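Local coordinates for LupI (Flavobacterium sp. YS-80-122, PDB 6IY4), which inhibits a psychrophilic marine protease, probably a metalloendopeptidase, at residues R77-V82 with T87-R92. Numbering follows the deposited sequence.
Sequences RYEGSV and TLVMQR
Arg77 reaches from its own strand across Val89 and Gln91 of the antiparallel neighbour, on one face of the beta hairpin formed by strands 77-82 and 86-92. With CG anti to the backbone N (chi1 -178°), the extended chain rises beside Gln91 and brings the guanidinium over Val89. CB passes at a loose 4.1 Å from Met90 O; CG lies beside the CG of Gln91 at 3.8 Å, the two side chains pointing the same way. Farther out, NE donates to Glu79 OE2 at 2.7 Å, and NH2 donates to that same oxygen, so the guanidinium holds the carboxylate side-on through a single atom. CZ and NH2 rest on Val89, whose CG1 sits under one guanidinium face, 3.7 Å from NH2. NH1 ends next to the Gln91 amide, the two planes 71° apart. Thr87 CG2 continues this face by touching Glu79 CB. On the reverse face Met90 CG packs on Tyr78 CB at 3.6 Å, and Met90 SD stands 5.0 Å from the centroid of the Tyr78 ring, an oblique Met-aromatic contact; Trp10 and Leu57 extend this apolar layer. Between the faces, Tyr78 N bonds to Met90 O and Met90 N to Tyr78 O, both at 2.9 Å, and Gly80 pairs with Leu88 in the same reciprocal way. A leucine here, lacking NE and NH2, is likely to leave the Glu79 carboxylate without its opposite charge and freer to turn. The hairpin supplies two central strands of the antiparallel sheet, between strands 8-14 and 66-74, consistent with the beta-barrel of Inh-type inhibitors. Its chemistry is two-sided: hydrophobic contacts dominate around Tyr78 and Met90, whereas around Arg77 a salt bridge probably offsets charge and holds the guanidinium flat over an apolar valine.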
loop_
_atom_site.group_PDB
_atom_site.type_symbol
_atom_site.label_atom_id
_atom_site.label_comp_id
_atom_site.label_asym_id
_atom_site.label_seq_id
_atom_site.Cartn_x
_atom_site.Cartn_y
_atom_site.Cartn_z
ATOM N N ARG A 77 3.350 -1.271 9.885
ATOM C CA ARG A 77 1.891 -1.169 9.613
ATOM C C ARG A 77 1.521 0.230 9.135
ATOM O O ARG A 77 1.876 1.213 9.820
ATOM C CB ARG A 77 1.075 -1.468 10.874
ATOM C CG ARG A 77 -0.435 -1.434 10.671
ATOM C CD ARG A 77 -1.150 -1.676 11.994
ATOM N NE ARG A 77 -2.595 -1.671 11.839
ATOM C CZ ARG A 77 -3.361 -2.752 11.686
ATOM N NH1 ARG A 77 -2.840 -3.964 11.651
ATOM N NH2 ARG A 77 -4.659 -2.606 11.556
ATOM N N TYR A 78 0.821 0.296 8.013
ATOM C CA TYR A 78 0.200 1.546 7.521
ATOM C C TYR A 78 -1.295 1.332 7.363
ATOM O O TYR A 78 -1.734 0.221 7.113
ATOM C CB TYR A 78 0.767 1.953 6.168
ATOM C CG TYR A 78 2.230 2.262 6.109
ATOM C CD1 TYR A 78 3.129 1.277 5.788
ATOM C CD2 TYR A 78 2.687 3.543 6.299
ATOM C CE1 TYR A 78 4.481 1.557 5.667
ATOM C CE2 TYR A 78 4.028 3.833 6.219
ATOM C CZ TYR A 78 4.929 2.833 5.900
ATOM O OH TYR A 78 6.269 3.052 5.807
ATOM N N GLU A 79 -2.072 2.414 7.511
ATOM C CA GLU A 79 -3.534 2.395 7.291
ATOM C C GLU A 79 -3.961 3.619 6.482
ATOM O O GLU A 79 -3.499 4.707 6.804
ATOM C CB GLU A 79 -4.260 2.397 8.629
ATOM C CG GLU A 79 -4.070 1.118 9.379
ATOM C CD GLU A 79 -4.655 1.187 10.770
ATOM O OE1 GLU A 79 -5.272 2.227 11.089
ATOM O OE2 GLU A 79 -4.417 0.256 11.553
ATOM N N GLY A 80 -4.760 3.420 5.441
ATOM C CA GLY A 80 -5.185 4.527 4.590
ATOM C C GLY A 80 -6.684 4.531 4.431
ATOM O O GLY A 80 -7.305 3.456 4.313
ATOM N N SER A 81 -7.250 5.735 4.455
ATOM C CA SER A 81 -8.701 5.982 4.356
ATOM C C SER A 81 -9.067 5.919 2.892
ATOM O O SER A 81 -8.638 6.806 2.152
ATOM C CB SER A 81 -9.071 7.314 4.905
ATOM O OG SER A 81 -8.822 7.375 6.305
ATOM N N VAL A 82 -9.870 4.945 2.523
ATOM C CA VAL A 82 -10.316 4.791 1.113
ATOM C C VAL A 82 -11.720 5.381 0.955
ATOM O O VAL A 82 -12.450 5.347 1.919
ATOM C CB VAL A 82 -10.275 3.321 0.695
ATOM C CG1 VAL A 82 -10.750 3.170 -0.732
ATOM C CG2 VAL A 82 -8.878 2.745 0.834
ATOM N N THR A 87 -11.062 1.315 5.234
ATOM C CA THR A 87 -9.638 1.448 5.648
ATOM C C THR A 87 -8.841 0.318 4.982
ATOM O O THR A 87 -9.225 -0.841 5.117
ATOM C CB THR A 87 -9.420 1.403 7.160
ATOM O OG1 THR A 87 -10.245 2.462 7.636
ATOM C CG2 THR A 87 -7.979 1.625 7.557
ATOM N N LEU A 88 -7.810 0.680 4.246
ATOM C CA LEU A 88 -6.868 -0.307 3.672
ATOM C C LEU A 88 -5.718 -0.399 4.642
ATOM O O LEU A 88 -5.149 0.644 5.029
ATOM C CB LEU A 88 -6.366 0.143 2.304
ATOM C CG LEU A 88 -5.423 -0.823 1.599
ATOM C CD1 LEU A 88 -6.127 -2.103 1.244
ATOM C CD2 LEU A 88 -4.848 -0.191 0.359
ATOM N N VAL A 89 -5.452 -1.611 5.062
ATOM C CA VAL A 89 -4.372 -1.930 6.007
ATOM C C VAL A 89 -3.252 -2.576 5.213
ATOM O O VAL A 89 -3.534 -3.415 4.329
ATOM C CB VAL A 89 -4.898 -2.896 7.088
ATOM C CG1 VAL A 89 -3.802 -3.267 8.065
ATOM C CG2 VAL A 89 -6.094 -2.290 7.820
ATOM N N MET A 90 -2.020 -2.189 5.505
ATOM C CA MET A 90 -0.860 -2.905 4.944
ATOM C C MET A 90 0.055 -3.217 6.125
ATOM O O MET A 90 0.319 -2.356 6.956
ATOM C CB MET A 90 -0.194 -2.165 3.773
ATOM C CG MET A 90 0.526 -1.017 4.114
ATOM S SD MET A 90 1.097 -0.155 2.578
ATOM C CE MET A 90 2.638 -0.972 2.204
ATOM N N GLN A 91 0.448 -4.462 6.247
ATOM C CA GLN A 91 1.249 -4.896 7.406
ATOM C C GLN A 91 2.294 -5.847 6.884
ATOM O O GLN A 91 1.937 -6.664 6.059
ATOM C CB GLN A 91 0.457 -5.728 8.392
ATOM C CG GLN A 91 -0.566 -4.972 9.183
ATOM C CD GLN A 91 -1.117 -5.977 10.164
ATOM O OE1 GLN A 91 -1.962 -6.809 9.820
ATOM N NE2 GLN A 91 -0.556 -5.955 11.369
ATOM N N ARG A 92 3.497 -5.777 7.409
ATOM C CA ARG A 92 4.521 -6.775 7.021
ATOM C C ARG A 92 4.103 -8.148 7.544
ATOM O O ARG A 92 3.527 -8.243 8.641
ATOM C CB ARG A 92 5.893 -6.381 7.552
ATOM C CG ARG A 92 6.521 -5.186 6.863
ATOM C CD ARG A 92 7.887 -4.916 7.396
ATOM N NE ARG A 92 8.637 -3.864 6.774
ATOM C CZ ARG A 92 9.393 -3.966 5.699
ATOM N NH1 ARG A 92 9.455 -5.072 4.964
ATOM N NH2 ARG A 92 10.095 -2.921 5.331
#